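Local coordinates for protein 2-hydroxyethylphosphonate dioxygenase (Streptomyces viridochromogenes, PDB 4YAR) that catalyses, as an iron(II)-dependent homodimeric dioxygenase, the oxidative cleavage of 2-hydroxyethylphosphonate to hydroxymethylphosphonate and formate during biosynthesis of the antibiotic phosphinothricin tripeptide, at residues 28-31 against 32-36; 9-12 against 13-17; 409-413 against 414-418. The protein carries 1 engineered substitution. All blocks are in the same frame, centred on the assembly; numbering follows the deposited sequence.

Interaction 1: residues 28-31 against 32-36; sequences LPLD and DLRRL. With CD (cadmium ion), chain F.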
ATOM      1  N   LEU A  28      40.871  -0.874  -1.807  1.00 29.28           N
ATOM      2  CA  LEU A  28      40.311  -0.204  -2.968  1.00 31.29           C
ATOM      3  C   LEU A  28      40.926   1.150  -3.151  1.00 26.98           C
ATOM      4  O   LEU A  28      41.257   1.795  -2.213  1.00 28.34           O
ATOM      5  CB  LEU A  28      38.808  -0.044  -2.834  1.00 34.13           C
ATOM      6  CG  LEU A  28      37.972  -1.318  -2.920  1.00 38.40           C
ATOM      7  CD1 LEU A  28      36.496  -0.948  -2.865  1.00 38.72           C
ATOM      8  CD2 LEU A  28      38.268  -2.101  -4.223  1.00 41.49           C
ATOM      9  N   PRO A  29      41.025   1.615  -4.399  1.00 28.87           N
ATOM     10  CA  PRO A  29      41.458   2.983  -4.625  1.00 28.04           C
ATOM     11  C   PRO A  29      40.549   3.986  -3.959  1.00 25.99           C
ATOM     12  O   PRO A  29      39.333   3.893  -4.083  1.00 28.76           O
ATOM     13  CB  PRO A  29      41.334   3.153  -6.146  1.00 29.43           C
ATOM     14  CG  PRO A  29      41.416   1.792  -6.691  1.00 27.57           C
ATOM     15  CD  PRO A  29      40.786   0.873  -5.657  1.00 28.61           C
ATOM     16  N   LEU A  30      41.128   4.960  -3.311  1.00 27.56           N
ATOM     17  CA  LEU A  30      40.361   5.975  -2.610  1.00 33.34           C
ATOM     18  C   LEU A  30      39.501   6.794  -3.527  1.00 33.53           C
ATOM     19  O   LEU A  30      38.340   7.046  -3.208  1.00 31.71           O
ATOM     20  CB  LEU A  30      41.276   6.877  -1.805  1.00 32.31           C
ATOM     21  CG  LEU A  30      40.636   8.027  -1.039  1.00 35.15           C
ATOM     22  CD1 LEU A  30      39.390   7.616  -0.240  1.00 34.20           C
ATOM     23  CD2 LEU A  30      41.722   8.575  -0.109  1.00 39.19           C
ATOM     24  N   ASP A  31      40.054   7.189  -4.679  1.00 33.61           N
ATOM     25  CA  ASP A  31      39.321   7.940  -5.670  1.00 30.15           C
ATOM     26  C   ASP A  31      38.076   7.235  -6.100  1.00 31.30           C
ATOM     27  O   ASP A  31      37.045   7.870  -6.293  1.00 30.16           O
ATOM     28  CB  ASP A  31      40.199   8.408  -6.885  1.00 32.98           C
ATOM     29  CG  ASP A  31      40.915   7.278  -7.673  1.00 33.73           C
ATOM     30  OD1 ASP A  31      40.689   6.068  -7.490  1.00 33.57           O
ATOM     31  OD2 ASP A  31      41.784   7.653  -8.520  1.00 33.05           O
ATOM     32  N   ASP A  32      38.143   5.910  -6.216  1.00 25.27           N
ATOM     33  CA  ASP A  32      36.948   5.138  -6.519  1.00 28.46           C
ATOM     34  C   ASP A  32      35.873   5.263  -5.404  1.00 26.87           C
ATOM     35  O   ASP A  32      34.679   5.459  -5.664  1.00 29.35           O
ATOM     36  CB  ASP A  32      37.293   3.675  -6.748  1.00 25.66           C
ATOM     37  CG  ASP A  32      37.883   3.389  -8.138  1.00 24.00           C
ATOM     38  OD1 ASP A  32      37.941   4.257  -9.023  1.00 19.04           O
ATOM     39  OD2 ASP A  32      38.267   2.221  -8.292  1.00 29.43           O
ATOM     40  N   LEU A  33      36.297   5.179  -4.153  1.00 30.42           N
ATOM     41  CA  LEU A  33      35.329   5.298  -3.047  1.00 31.95           C
ATOM     42  C   LEU A  33      34.728   6.698  -2.934  1.00 31.77           C
ATOM     43  O   LEU A  33      33.516   6.826  -2.704  1.00 30.28           O
ATOM     44  CB  LEU A  33      35.975   4.921  -1.727  1.00 30.68           C
ATOM     45  CG  LEU A  33      35.037   4.834  -0.508  1.00 30.52           C
ATOM     46  CD1 LEU A  33      33.923   3.825  -0.679  1.00 30.14           C
ATOM     47  CD2 LEU A  33      35.910   4.382   0.627  1.00 28.80           C
ATOM     48  N   ARG A  34      35.543   7.741  -3.121  1.00 33.07           N
ATOM     49  CA  ARG A  34      35.039   9.125  -3.135  1.00 34.75           C
ATOM     50  C   ARG A  34      34.007   9.304  -4.226  1.00 40.08           C
ATOM     51  O   ARG A  34      32.980   9.978  -4.017  1.00 41.82           O
ATOM     52  CB  ARG A  34      36.181  10.135  -3.290  1.00 39.53           C
ATOM     53  CG  ARG A  34      37.115  10.178  -2.077  1.00 44.60           C
ATOM     54  CD  ARG A  34      38.015  11.412  -2.052  1.00 50.20           C
ATOM     55  NE  ARG A  34      37.227  12.613  -2.367  1.00 59.46           N
ATOM     56  CZ  ARG A  34      37.341  13.388  -3.456  1.00 61.21           C
ATOM     57  NH1 ARG A  34      38.282  13.183  -4.391  1.00 59.26           N
ATOM     58  NH2 ARG A  34      36.513  14.421  -3.597  1.00 60.37           N
ATOM     59  N   ARG A  35      34.222   8.649  -5.367  1.00 42.11           N
ATOM     60  CA  ARG A  35      33.255   8.709  -6.468  1.00 44.59           C
ATOM     61  C   ARG A  35      31.981   7.919  -6.187  1.00 39.43           C
ATOM     62  O   ARG A  35      30.880   8.391  -6.486  1.00 39.91           O
ATOM     63  CB  ARG A  35      33.899   8.250  -7.784  1.00 48.03           C
ATOM     64  CG  ARG A  35      33.404   9.024  -8.992  1.00 54.04           C
ATOM     65  CD  ARG A  35      34.122   8.648 -10.278  1.00 52.34           C
ATOM     66  NE  ARG A  35      34.188   7.199 -10.411  1.00 56.10           N
ATOM     67  CZ  ARG A  35      35.256   6.455 -10.117  1.00 56.59           C
ATOM     68  NH1 ARG A  35      36.396   7.034  -9.716  1.00 60.81           N
ATOM     69  NH2 ARG A  35      35.194   5.119 -10.239  1.00 49.89           N
ATOM     70  N   LEU A  36      32.121   6.732  -5.605  1.00 37.89           N
ATOM     71  CA  LEU A  36      30.985   5.954  -5.158  1.00 37.34           C
ATOM     72  C   LEU A  36      30.054   6.776  -4.216  1.00 44.13           C
ATOM     73  O   LEU A  36      28.842   6.502  -4.121  1.00 40.79           O
ATOM     74  CB  LEU A  36      31.452   4.685  -4.482  1.00 36.33           C
ATOM     75  CG  LEU A  36      32.100   3.634  -5.396  1.00 37.90           C
ATOM     76  CD1 LEU A  36      32.558   2.412  -4.595  1.00 38.35           C
ATOM     77  CD2 LEU A  36      31.143   3.235  -6.503  1.00 39.36           C
TER
HETATM   78 CD    CD F 505      39.304   3.000 -10.417  1.00 24.62          CD
HETATM   79  O   HOH W   1      40.936   4.242  -9.414  1.00 27.07           O
HETATM   80  O   HOH W   2      37.657   2.146 -11.207  1.00 26.40           O
HETATM   81  O   HOH W   3      39.473   1.606  -9.118  1.00 43.77           O
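Pro29 and Asp32 meet across the first turn of helix 30-36, the ring carbon Pro29 CG packing 3.6 Å from Asp32 OD2. Proline suits the N-cap position because, with no N-H to offer, it loses nothing where the helix has not yet begun, while its carbonyl still accepts. Three backbone bonds then wind the turn: Leu33 N to Pro29 O, Arg34 N to Leu30 O at 2.9 Å and nearly straight (169°), and Arg35 N to Asp31 O.

The charged groups gather round the carboxylate of Asp32. A cadmium ion, bound at the surface of the helical domain and away from the iron site, is held by both oxygens, with Asp32 OD1 2.3 Å and Asp32 OD2 2.5 Å from the metal; three waters also bind it. One of these waters donates to Asp31 OD1 at 2.7 Å, so Asp31 supports the site from the second shell. Its CG sits between its own N and C (chi1 58°), which lays the carboxylate beside that of Asp32 and allows a weak bond from Asp32 N to Asp31 OD1. Arg35 reaches back from one turn later, NH1 and NH2 both converging on Asp32 OD1, NH2 at 3.1 Å; the same guanidinium also pairs with Glu43.

Apolar contact is slight: Leu30 CD1 lies against Arg34 CG. Leu33 packs on Leu8, Thr22, Ala23 and Leu52 within the helix-turn-helix unit, a DNA-binding motif inferred by similarity. Two adjacent aspartates at a helix start would probably be stabilised by the helix dipole, and the metal and Arg35 together should keep Asp32 ionised.

Interaction 2: residues 9-12 against 13-17; sequences AHWM and NARKY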
ATOM      1  N   ALA A   9      27.485   5.429   2.879  1.00 25.69           N
ATOM      2  CA  ALA A   9      27.818   6.442   3.858  1.00 25.39           C
ATOM      3  C   ALA A   9      27.274   6.034   5.212  1.00 25.33           C
ATOM      4  O   ALA A   9      27.987   6.140   6.203  1.00 25.25           O
ATOM      5  CB  ALA A   9      27.315   7.824   3.448  1.00 25.20           C
ATOM      6  N   HIS A  10      26.027   5.567   5.252  1.00 26.36           N
ATOM      7  CA  HIS A  10      25.416   5.070   6.509  1.00 25.57           C
ATOM      8  C   HIS A  10      26.282   4.013   7.215  1.00 23.49           C
ATOM      9  O   HIS A  10      26.542   4.076   8.416  1.00 23.04           O
ATOM     10  CB  HIS A  10      23.992   4.478   6.236  1.00 28.82           C
ATOM     11  CG  HIS A  10      23.487   3.621   7.353  1.00 26.35           C
ATOM     12  ND1 HIS A  10      23.120   4.139   8.579  1.00 30.18           N
ATOM     13  CD2 HIS A  10      23.365   2.284   7.463  1.00 29.79           C
ATOM     14  CE1 HIS A  10      22.775   3.149   9.385  1.00 29.69           C
ATOM     15  NE2 HIS A  10      22.930   2.012   8.738  1.00 32.66           N
ATOM     16  N   TRP A  11      26.790   3.037   6.454  1.00 23.65           N
ATOM     17  CA  TRP A  11      27.590   1.955   7.058  1.00 23.49           C
ATOM     18  C   TRP A  11      28.993   2.373   7.397  1.00 24.33           C
ATOM     19  O   TRP A  11      29.546   1.968   8.434  1.00 26.39           O
ATOM     20  CB  TRP A  11      27.550   0.674   6.211  1.00 25.37           C
ATOM     21  CG  TRP A  11      26.226  -0.002   6.355  1.00 26.92           C
ATOM     22  CD1 TRP A  11      25.230  -0.082   5.429  1.00 26.26           C
ATOM     23  CD2 TRP A  11      25.722  -0.613   7.541  1.00 27.94           C
ATOM     24  NE1 TRP A  11      24.129  -0.700   5.960  1.00 26.88           N
ATOM     25  CE2 TRP A  11      24.411  -1.065   7.251  1.00 29.08           C
ATOM     26  CE3 TRP A  11      26.254  -0.841   8.816  1.00 28.66           C
ATOM     27  CZ2 TRP A  11      23.619  -1.714   8.189  1.00 31.04           C
ATOM     28  CZ3 TRP A  11      25.431  -1.495   9.774  1.00 28.45           C
ATOM     29  CH2 TRP A  11      24.161  -1.937   9.436  1.00 29.68           C
ATOM     30  N   MET A  12      29.579   3.242   6.603  1.00 23.51           N
ATOM     31  CA  MET A  12      30.826   3.845   7.026  1.00 26.76           C
ATOM     32  C   MET A  12      30.664   4.599   8.326  1.00 26.24           C
ATOM     33  O   MET A  12      31.498   4.461   9.231  1.00 25.85           O
ATOM     34  CB  MET A  12      31.415   4.779   5.969  1.00 27.93           C
ATOM     35  CG  MET A  12      31.874   4.047   4.708  1.00 24.80           C
ATOM     36  SD  MET A  12      32.110   5.263   3.356  1.00 29.31           S
ATOM     37  CE  MET A  12      33.453   6.246   3.968  1.00 27.41           C
ATOM     38  N   ASN A  13      29.622   5.415   8.414  1.00 22.90           N
ATOM     39  CA  ASN A  13      29.377   6.115   9.683  1.00 24.25           C
ATOM     40  C   ASN A  13      29.116   5.147  10.857  1.00 24.51           C
ATOM     41  O   ASN A  13      29.615   5.352  11.997  1.00 24.58           O
ATOM     42  CB  ASN A  13      28.206   7.055   9.528  1.00 26.17           C
ATOM     43  CG  ASN A  13      27.832   7.665  10.853  1.00 30.19           C
ATOM     44  OD1 ASN A  13      26.849   7.267  11.507  1.00 33.76           O
ATOM     45  ND2 ASN A  13      28.650   8.573  11.293  1.00 31.02           N
ATOM     46  N   ALA A  14      28.389   4.083  10.592  1.00 25.19           N
ATOM     47  CA  ALA A  14      28.102   3.093  11.658  1.00 25.63           C
ATOM     48  C   ALA A  14      29.336   2.458  12.218  1.00 27.60           C
ATOM     49  O   ALA A  14      29.440   2.261  13.418  1.00 28.58           O
ATOM     50  CB  ALA A  14      27.158   2.049  11.175  1.00 26.17           C
ATOM     51  N   ARG A  15      30.303   2.154  11.362  1.00 26.81           N
ATOM     52  CA  ARG A  15      31.580   1.625  11.804  1.00 24.87           C
ATOM     53  C   ARG A  15      32.586   2.661  12.324  1.00 23.98           C
ATOM     54  O   ARG A  15      33.613   2.285  12.863  1.00 26.77           O
ATOM     55  CB  ARG A  15      32.221   0.821  10.625  1.00 24.54           C
ATOM     56  CG  ARG A  15      31.311  -0.244  10.021  1.00 24.45           C
ATOM     57  CD  ARG A  15      30.687  -1.189  11.062  1.00 25.03           C
ATOM     58  NE  ARG A  15      29.994  -2.291  10.431  1.00 26.60           N
ATOM     59  CZ  ARG A  15      28.862  -2.885  10.838  1.00 28.11           C
ATOM     60  NH1 ARG A  15      28.227  -2.478  11.933  1.00 27.80           N
ATOM     61  NH2 ARG A  15      28.337  -3.860  10.091  1.00 26.66           N
ATOM     62  N   LYS A  16      32.295   3.950  12.137  1.00 22.46           N
ATOM     63  CA  LYS A  16      33.216   5.080  12.326  1.00 26.32           C
ATOM     64  C   LYS A  16      34.511   4.974  11.534  1.00 28.77           C
ATOM     65  O   LYS A  16      35.586   5.312  12.061  1.00 30.73           O
ATOM     66  CB  LYS A  16      33.555   5.352  13.825  1.00 29.34           C
ATOM     67  CG  LYS A  16      32.367   5.378  14.770  1.00 32.23           C
ATOM     68  CD  LYS A  16      32.797   5.778  16.190  1.00 33.78           C
ATOM     69  CE  LYS A  16      31.617   6.097  17.080  1.00 34.36           C
ATOM     70  NZ  LYS A  16      30.735   7.202  16.569  1.00 32.45           N
ATOM     71  N   TYR A  17      34.420   4.558  10.264  1.00 29.11           N
ATOM     72  CA  TYR A  17      35.550   4.587   9.374  1.00 27.21           C
ATOM     73  C   TYR A  17      35.517   5.815   8.439  1.00 26.36           C
ATOM     74  O   TYR A  17      34.465   6.162   7.867  1.00 24.85           O
ATOM     75  CB  TYR A  17      35.600   3.347   8.474  1.00 28.44           C
ATOM     76  CG  TYR A  17      35.621   1.984   9.117  1.00 28.66           C
ATOM     77  CD1 TYR A  17      36.133   1.764  10.403  1.00 30.23           C
ATOM     78  CD2 TYR A  17      35.210   0.892   8.389  1.00 30.61           C
ATOM     79  CE1 TYR A  17      36.158   0.495  10.945  1.00 32.45           C
ATOM     80  CE2 TYR A  17      35.221  -0.374   8.913  1.00 31.96           C
ATOM     81  CZ  TYR A  17      35.712  -0.569  10.197  1.00 35.30           C
ATOM     82  OH  TYR A  17      35.718  -1.850  10.691  1.00 40.09           O
TER
HETATM   83  O   HOH W   4      25.186   5.333  10.405  1.00 31.75           O
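Trp11 and Arg15, one turn apart on helix 5-15, run side by side in the same direction. The benzo edge of the indole points into the guanidinium: Trp11 CE3 stands 3.8 Å above the guanidinium plane and over its centre, while Arg15 NH1 lies near the indole plane, 3.7 Å from Trp11 CZ3. The two planes are inclined by 52°, so this is an edge of one group against a face of the other and not a flat stack. Ala14 CB fills in beside Trp11 CE3, its small methyl leaving room for the large ring, and His10 CD2 lies over one indole face, toward its rim.

Arg15 owes its place to a bend at chi2 (-51°), which turns the chain toward the indole and brings the guanidinium against its benzo edge; its NE is then held by Leu56 O, and the side chain also touches Ser57 and Val58. Arg15 CB in turn sits over the face of the Tyr17 ring, 3.6 Å above its plane.

Behind these side chains the helix ends in a Schellman motif. Lys16 leaves helical geometry with a positive phi of 55°, and the chain returns two bonds to the last turn, Tyr17 N to Met12 O at 3.1 Å and Lys16 N to Asn13 O at 3.0 Å. At Lys16 the CB bond points away from the preceding turn; in the dimer this lysine contributes to a substrate site shared with the partner subunit.

Further out, a water lies within hydrogen-bonding distance of both His10 O and Asn13 OD1, though it has more acceptors around it than protons to give. Met12 faces inward, its flexible thioether chain placing CE 4.0 Å from Tyr17 O, and both Met12 and Tyr17 pack on Thr22 of helix 19-26.

Interaction 3: residues 409-413 against 414-418; sequences AHLGY and QDWLE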
ATOM      1  N   ALA A 409       3.954   2.233   0.495  1.00 20.36           N
ATOM      2  CA  ALA A 409       4.481   2.492   1.848  1.00 22.07           C
ATOM      3  C   ALA A 409       4.961   3.928   2.061  1.00 21.01           C
ATOM      4  O   ALA A 409       5.066   4.372   3.195  1.00 22.25           O
ATOM      5  CB  ALA A 409       5.621   1.554   2.123  1.00 22.97           C
ATOM      6  N   HIS A 410       5.282   4.666   1.009  1.00 19.63           N
ATOM      7  CA  HIS A 410       5.904   5.970   1.140  1.00 19.75           C
ATOM      8  C   HIS A 410       5.265   6.969   0.129  1.00 21.05           C
ATOM      9  O   HIS A 410       5.263   6.679  -1.056  1.00 21.07           O
ATOM     10  CB  HIS A 410       7.401   5.819   0.857  1.00 22.41           C
ATOM     11  CG  HIS A 410       8.058   4.806   1.747  1.00 22.54           C
ATOM     12  ND1 HIS A 410       8.100   4.936   3.118  1.00 23.50           N
ATOM     13  CD2 HIS A 410       8.712   3.653   1.456  1.00 23.72           C
ATOM     14  CE1 HIS A 410       8.707   3.881   3.632  1.00 26.93           C
ATOM     15  NE2 HIS A 410       9.094   3.094   2.645  1.00 24.71           N
ATOM     16  N   LEU A 411       4.659   8.047   0.598  1.00 22.33           N
ATOM     17  CA  LEU A 411       4.416   8.312   2.032  1.00 22.28           C
ATOM     18  C   LEU A 411       3.126   7.630   2.424  1.00 22.06           C
ATOM     19  O   LEU A 411       2.100   7.862   1.800  1.00 22.04           O
ATOM     20  CB  LEU A 411       4.250   9.789   2.322  1.00 24.27           C
ATOM     21  CG  LEU A 411       5.406  10.728   2.083  1.00 30.72           C
ATOM     22  CD1 LEU A 411       5.036  12.164   2.445  1.00 29.64           C
ATOM     23  CD2 LEU A 411       6.556  10.306   2.928  1.00 33.81           C
ATOM     24  N   GLY A 412       3.185   6.735   3.401  1.00 17.71           N
ATOM     25  CA  GLY A 412       2.024   6.046   3.872  1.00 17.32           C
ATOM     26  C   GLY A 412       1.659   6.587   5.233  1.00 15.11           C
ATOM     27  O   GLY A 412       2.385   7.498   5.752  1.00 16.19           O
ATOM     28  N   TYR A 413       0.588   6.040   5.829  1.00 15.75           N
ATOM     29  CA  TYR A 413       0.043   6.686   7.043  1.00 15.35           C
ATOM     30  C   TYR A 413       1.040   6.572   8.234  1.00 15.32           C
ATOM     31  O   TYR A 413       1.138   7.495   8.999  1.00 18.18           O
ATOM     32  CB  TYR A 413      -1.388   6.311   7.421  1.00 15.30           C
ATOM     33  CG  TYR A 413      -1.506   5.001   8.176  1.00 15.66           C
ATOM     34  CD1 TYR A 413      -1.100   3.805   7.602  1.00 15.96           C
ATOM     35  CD2 TYR A 413      -1.970   4.947   9.431  1.00 16.25           C
ATOM     36  CE1 TYR A 413      -1.207   2.599   8.281  1.00 16.07           C
ATOM     37  CE2 TYR A 413      -2.103   3.736  10.119  1.00 16.47           C
ATOM     38  CZ  TYR A 413      -1.704   2.563   9.567  1.00 17.46           C
ATOM     39  OH  TYR A 413      -1.832   1.349  10.292  1.00 20.66           O
ATOM     40  N   GLN A 414       1.837   5.517   8.267  1.00 15.35           N
ATOM     41  CA  GLN A 414       2.885   5.360   9.306  1.00 16.72           C
ATOM     42  C   GLN A 414       4.050   6.364   9.118  1.00 18.33           C
ATOM     43  O   GLN A 414       4.612   6.866  10.114  1.00 18.27           O
ATOM     44  CB  GLN A 414       3.400   3.938   9.246  1.00 16.92           C
ATOM     45  CG  GLN A 414       2.426   2.943   9.761  1.00 18.96           C
ATOM     46  CD  GLN A 414       2.807   1.534   9.328  1.00 20.79           C
ATOM     47  OE1 GLN A 414       2.839   1.222   8.103  1.00 22.85           O
ATOM     48  NE2 GLN A 414       3.060   0.647  10.318  1.00 21.65           N
ATOM     49  N   ASP A 415       4.420   6.723   7.858  1.00 16.78           N
ATOM     50  CA  ASP A 415       5.403   7.823   7.594  1.00 18.15           C
ATOM     51  C   ASP A 415       4.813   9.142   8.098  1.00 18.59           C
ATOM     52  O   ASP A 415       5.509   9.980   8.727  1.00 17.87           O
ATOM     53  CB  ASP A 415       5.687   8.031   6.078  1.00 16.97           C
ATOM     54  CG  ASP A 415       6.681   7.066   5.507  1.00 19.80           C
ATOM     55  OD1 ASP A 415       7.435   6.385   6.242  1.00 19.50           O
ATOM     56  OD2 ASP A 415       6.794   6.950   4.268  1.00 21.95           O
ATOM     57  N   TRP A 416       3.521   9.337   7.884  1.00 19.72           N
ATOM     58  CA  TRP A 416       2.894  10.570   8.370  1.00 20.09           C
ATOM     59  C   TRP A 416       3.004  10.730   9.851  1.00 21.28           C
ATOM     60  O   TRP A 416       3.295  11.850  10.381  1.00 21.02           O
ATOM     61  CB  TRP A 416       1.454  10.746   7.873  1.00 20.63           C
ATOM     62  CG  TRP A 416       1.361  11.140   6.453  1.00 18.92           C
ATOM     63  CD1 TRP A 416       0.863  10.402   5.419  1.00 23.43           C
ATOM     64  CD2 TRP A 416       1.826  12.370   5.871  1.00 21.39           C
ATOM     65  NE1 TRP A 416       0.973  11.100   4.234  1.00 24.03           N
ATOM     66  CE2 TRP A 416       1.567  12.306   4.477  1.00 22.87           C
ATOM     67  CE3 TRP A 416       2.421  13.528   6.396  1.00 21.07           C
ATOM     68  CZ2 TRP A 416       1.873  13.358   3.612  1.00 26.60           C
ATOM     69  CZ3 TRP A 416       2.748  14.587   5.513  1.00 22.72           C
ATOM     70  CH2 TRP A 416       2.482  14.471   4.145  1.00 26.21           C
ATOM     71  N   LEU A 417       2.818   9.618  10.567  1.00 22.61           N
ATOM     72  CA  LEU A 417       2.951   9.682  12.020  1.00 20.74           C
ATOM     73  C   LEU A 417       4.347  10.104  12.406  1.00 20.35           C
ATOM     74  O   LEU A 417       4.575  10.966  13.245  1.00 20.20           O
ATOM     75  CB  LEU A 417       2.578   8.323  12.621  1.00 21.92           C
ATOM     76  CG  LEU A 417       2.629   8.211  14.146  1.00 21.96           C
ATOM     77  CD1 LEU A 417       1.372   8.797  14.737  1.00 22.10           C
ATOM     78  CD2 LEU A 417       2.723   6.767  14.517  1.00 23.88           C
ATOM     79  N   GLU A 418       5.366   9.533  11.788  1.00 18.34           N
ATOM     80  CA  GLU A 418       6.728   9.921  12.088  1.00 17.77           C
ATOM     81  C   GLU A 418       7.067  11.336  11.624  1.00 18.03           C
ATOM     82  O   GLU A 418       7.846  12.027  12.263  1.00 17.22           O
ATOM     83  CB  GLU A 418       7.676   8.915  11.419  1.00 17.93           C
ATOM     84  CG  GLU A 418       9.127   9.231  11.513  1.00 19.42           C
ATOM     85  CD  GLU A 418       9.762   9.048  12.886  1.00 20.76           C
ATOM     86  OE1 GLU A 418       9.225   8.340  13.739  1.00 20.09           O
ATOM     87  OE2 GLU A 418      10.912   9.529  13.029  1.00 25.36           O
TER
HETATM   88  O   HOH W   5       4.237   4.488   5.763  1.00 23.32           O
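Asp415 OD2 accepts a short, straight hydrogen bond from His410 ND1 (2.7 Å, 166°); OD2 lies in the imidazole plane and accepts through its syn lone pair. Ring and carboxylate are nearly coplanar, 17° apart. A cis peptide between His410 and Leu411 turns the chain sharply just before helix 413-420.

Gly412 is the N-cap, and its missing side chain leaves room for the carbonyl of Ala409. Gly412 O accepts from Trp416 N at 3.0 Å. A water spans Ala409 O and Asp415 N, tying the loop to the first turn, and Asp333 accepts from Tyr413 N.

Carbon contacts flank the polar ones. Leu411 CD1 packs against the benzo part of the Trp416 indole, 3.6 Å from Trp416 CZ2, with His353 meeting the same ring edge-to-face. Tyr413 CG sits between its own N and carbonyl carbon (chi1 82°), turning the ring back beside Gln414, whose CG makes a CH-pi contact over its face, 4.2 Å from the Tyr413 centroid.

An aspartate three residues after the N-cap is well placed to interact favourably with the helix dipole, and its charge would tend to favour a protonated His410, making the join between loop and helix partly electrostatic.

In the fold
Along the chain the order is interaction 2, interaction 1, interaction 3. The first two share the N-terminal helical domain of the HTH cro/C1 type: interaction 2 closes helix 5-15 and interaction 1 opens helix 30-36, with helix 19-26 between them in sequence. Their centres are 15 Å apart and their nearest atoms about 5 Å; Thr22 of helix 19-26 lies between them, touching Leu33 of one and Met12 and Tyr17 of the other. Interaction 3 begins helix 413-420 after strand 400-407 of the seven-stranded antiparallel sheet; its centre is 35 Å from interaction 1 and 26 Å from interaction 2. Two contacts are thus helix starts and one a helix end, and interaction 2 carries Lys16, which serves a substrate site shared across the dimer.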